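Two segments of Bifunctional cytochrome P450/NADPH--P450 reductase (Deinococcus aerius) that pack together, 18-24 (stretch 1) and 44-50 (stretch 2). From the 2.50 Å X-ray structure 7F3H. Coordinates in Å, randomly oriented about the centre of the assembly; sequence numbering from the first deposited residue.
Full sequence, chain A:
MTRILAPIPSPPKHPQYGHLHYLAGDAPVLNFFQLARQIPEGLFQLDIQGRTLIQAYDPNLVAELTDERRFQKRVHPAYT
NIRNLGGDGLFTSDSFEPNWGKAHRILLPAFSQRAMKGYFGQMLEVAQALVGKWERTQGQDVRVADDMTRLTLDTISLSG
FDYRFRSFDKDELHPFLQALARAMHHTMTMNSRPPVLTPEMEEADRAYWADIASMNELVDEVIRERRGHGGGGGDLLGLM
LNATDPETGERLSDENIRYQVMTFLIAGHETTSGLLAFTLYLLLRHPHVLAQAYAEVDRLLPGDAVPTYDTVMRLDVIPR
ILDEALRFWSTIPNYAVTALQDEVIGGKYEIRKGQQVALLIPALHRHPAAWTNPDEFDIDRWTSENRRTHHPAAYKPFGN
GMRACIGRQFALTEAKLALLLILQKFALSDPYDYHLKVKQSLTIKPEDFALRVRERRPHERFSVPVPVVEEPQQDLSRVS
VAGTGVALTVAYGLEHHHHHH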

# COMPACT_ATOMS: atom_id res chain seq x y z
N GLY A 18 3.24 -18.61 -25.62
CA GLY A 18 2.91 -17.30 -26.16
C GLY A 18 3.57 -16.18 -25.37
O GLY A 18 4.79 -16.04 -25.40
N HIS A 19 2.79 -15.44 -24.59
CA HIS A 19 3.30 -14.44 -23.66
C HIS A 19 2.96 -14.78 -22.23
O HIS A 19 3.38 -14.05 -21.32
N LEU A 20 2.23 -15.88 -22.01
CA LEU A 20 1.67 -16.20 -20.71
C LEU A 20 2.75 -16.52 -19.69
O LEU A 20 2.50 -16.45 -18.48
N HIS A 21 3.95 -16.90 -20.14
CA HIS A 21 5.03 -17.22 -19.23
C HIS A 21 5.45 -15.99 -18.43
O HIS A 21 6.04 -16.13 -17.34
N TYR A 22 5.20 -14.78 -18.95
CA TYR A 22 5.46 -13.55 -18.21
C TYR A 22 4.53 -13.38 -17.00
O TYR A 22 4.87 -12.63 -16.07
N LEU A 23 3.40 -14.09 -16.97
CA LEU A 23 2.44 -14.01 -15.88
C LEU A 23 2.67 -15.06 -14.82
O LEU A 23 1.86 -15.15 -13.88
N ALA A 24 3.69 -15.90 -14.97
CA ALA A 24 3.95 -16.99 -14.05
C ALA A 24 4.80 -16.53 -12.88
O ALA A 24 5.48 -15.49 -12.92
N PHE A 44 5.58 -1.35 -23.52
CA PHE A 44 5.50 -2.55 -24.35
C PHE A 44 4.12 -3.19 -24.22
O PHE A 44 3.31 -2.79 -23.39
N GLN A 45 3.90 -4.20 -25.06
CA GLN A 45 2.61 -4.85 -25.28
C GLN A 45 2.76 -6.38 -25.19
O GLN A 45 3.72 -6.93 -25.72
N LEU A 46 1.82 -7.05 -24.50
CA LEU A 46 1.71 -8.50 -24.40
C LEU A 46 0.33 -9.00 -24.80
O LEU A 46 -0.65 -8.27 -24.65
N ASP A 47 0.23 -10.26 -25.30
CA ASP A 47 -1.10 -10.86 -25.61
C ASP A 47 -1.44 -11.84 -24.52
O ASP A 47 -0.84 -12.91 -24.44
N ILE A 48 -2.38 -11.47 -23.69
CA ILE A 48 -2.87 -12.32 -22.62
C ILE A 48 -4.21 -12.91 -23.03
O ILE A 48 -5.23 -12.22 -23.01
N GLN A 49 -4.15 -14.16 -23.48
CA GLN A 49 -5.30 -14.95 -23.89
C GLN A 49 -6.15 -14.16 -24.88
O GLN A 49 -5.96 -14.26 -26.09
N GLY A 50 -7.07 -13.36 -24.36
CA GLY A 50 -7.97 -12.59 -25.19
C GLY A 50 -7.43 -11.18 -25.34
O GLY A 50 -7.25 -10.66 -26.45

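What forms the apolar centre of the contact? Ile-48 does: its CA-to-CB bond runs sideways to stretch 1, but with chi1 and chi2 both m the end of the side chain comes nearer, carrying CD1 against two leucines. Leu-23, whose CA-to-CB bond points toward the strand, meets it with CD1 3.4 Å from Ile-48 CD1, its rotamer being m, t. Leu-20 sets out sideways, yet its m, m rotamer brings CD1 to 3.8 Å from Ile-48 CD1. In the 3-10 turn, where Leu-23 N hydrogen-bonds to Leu-20 O at 2.9 Å, both leucines reach one methyl group.

How does Leu-46 extend this packing? Its m, t side chain places CD2 against two rings. Over one face of His-19 it makes a CH-pi contact, Leu-46 CD2 lying 3.8 Å from the centroid of the His-19 ring and only 10° off the normal. Leu-46 CD2 is also 3.8 Å from Tyr-22 CD2; the CA-to-CB bond of Tyr-22 points toward stretch 2, with chi1 in m.

Where does the contact become polar? At the edge of the His-19 ring, close to its plane, Asp-47 N donates a hydrogen bond to His-19 ND1 at 2.9 Å, with a nearly straight angle of 166°. Because ND1 accepts this bond, it carries no proton here, and His-19 NE2 is satisfied elsewhere in the structure. The CA-to-CB bond of His-19 points toward stretch 2 with chi1 in m, so one side chain offers a face to Leu-46 and an edge nitrogen to the backbone.

What lies at the outer margin? Leu-20 CD2 sits 4.0 Å from Asp-47 O, while Leu-20 CD1 is 4.1 Å from CG of the poorly ordered Gln-49. These looser contacts add van der Waals cover; the exposed Asp-47 side chain, whose CA-to-CB bond runs sideways, makes no hydrogen bond to stretch 1.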

# COMPACT_ATOMS: atom_id res chain seq x y z
CB HIS A 19 2.75 -13.04 -23.96
CG HIS A 19 3.43 -12.34 -25.09
ND1 HIS A 19 2.81 -11.38 -25.86
CD2 HIS A 19 4.69 -12.46 -25.57
CE1 HIS A 19 3.65 -10.94 -26.77
NE2 HIS A 19 4.80 -11.58 -26.62
CB LEU A 20 0.70 -17.39 -20.83
CG LEU A 20 -0.68 -17.03 -21.39
CD1 LEU A 20 -1.42 -16.01 -20.53
CD2 LEU A 20 -0.64 -16.61 -22.88
CB HIS A 21 6.20 -17.87 -19.99
CG HIS A 21 6.80 -17.02 -21.06
ND1 HIS A 21 6.07 -16.47 -22.09
CD2 HIS A 21 8.09 -16.67 -21.30
CE1 HIS A 21 6.86 -15.78 -22.89
NE2 HIS A 21 8.10 -15.88 -22.43
CB TYR A 22 5.29 -12.33 -19.12
CG TYR A 22 6.33 -12.23 -20.21
CD1 TYR A 22 7.66 -11.98 -19.90
CD2 TYR A 22 5.99 -12.38 -21.54
CE1 TYR A 22 8.61 -11.90 -20.89
CE2 TYR A 22 6.93 -12.29 -22.53
CZ TYR A 22 8.24 -12.05 -22.20
OH TYR A 22 9.20 -11.96 -23.18
CB LEU A 23 1.01 -14.15 -16.42
CG LEU A 23 0.48 -12.90 -17.12
CD1 LEU A 23 -0.87 -13.17 -17.75
CD2 LEU A 23 0.39 -11.72 -16.13
CB ALA A 24 4.64 -18.13 -14.79
CB PHE A 44 6.60 -3.58 -24.03
CG PHE A 44 6.56 -4.12 -22.62
CD1 PHE A 44 5.61 -5.07 -22.24
CD2 PHE A 44 7.49 -3.70 -21.68
CE1 PHE A 44 5.57 -5.55 -20.96
CE2 PHE A 44 7.47 -4.20 -20.39
CZ PHE A 44 6.50 -5.12 -20.03
CB GLN A 45 2.13 -4.47 -26.67
CG GLN A 45 0.68 -4.49 -26.95
CD GLN A 45 0.44 -4.25 -28.43
OE1 GLN A 45 1.39 -4.06 -29.20
NE2 GLN A 45 -0.82 -4.29 -28.85
CB LEU A 46 2.04 -8.95 -22.95
CG LEU A 46 3.43 -8.73 -22.33
CD1 LEU A 46 3.46 -9.40 -20.98
CD2 LEU A 46 4.55 -9.26 -23.21
CB ASP A 47 -1.31 -11.67 -26.90
CG ASP A 47 -1.29 -10.87 -28.11
OD1 ASP A 47 -1.43 -9.63 -28.05
OD2 ASP A 47 -1.34 -11.59 -29.20
CB ILE A 48 -2.91 -11.54 -21.32
CG1 ILE A 48 -1.46 -11.12 -21.08
CG2 ILE A 48 -3.56 -12.40 -20.24
CD1 ILE A 48 -0.50 -12.35 -21.00
CB GLN A 49 -6.11 -15.37 -22.65
CG GLN A 49 -5.32 -16.34 -21.73
CD GLN A 49 -6.04 -16.71 -20.44
OE1 GLN A 49 -6.93 -16.00 -19.97
NE2 GLN A 49 -5.62 -17.81 -19.83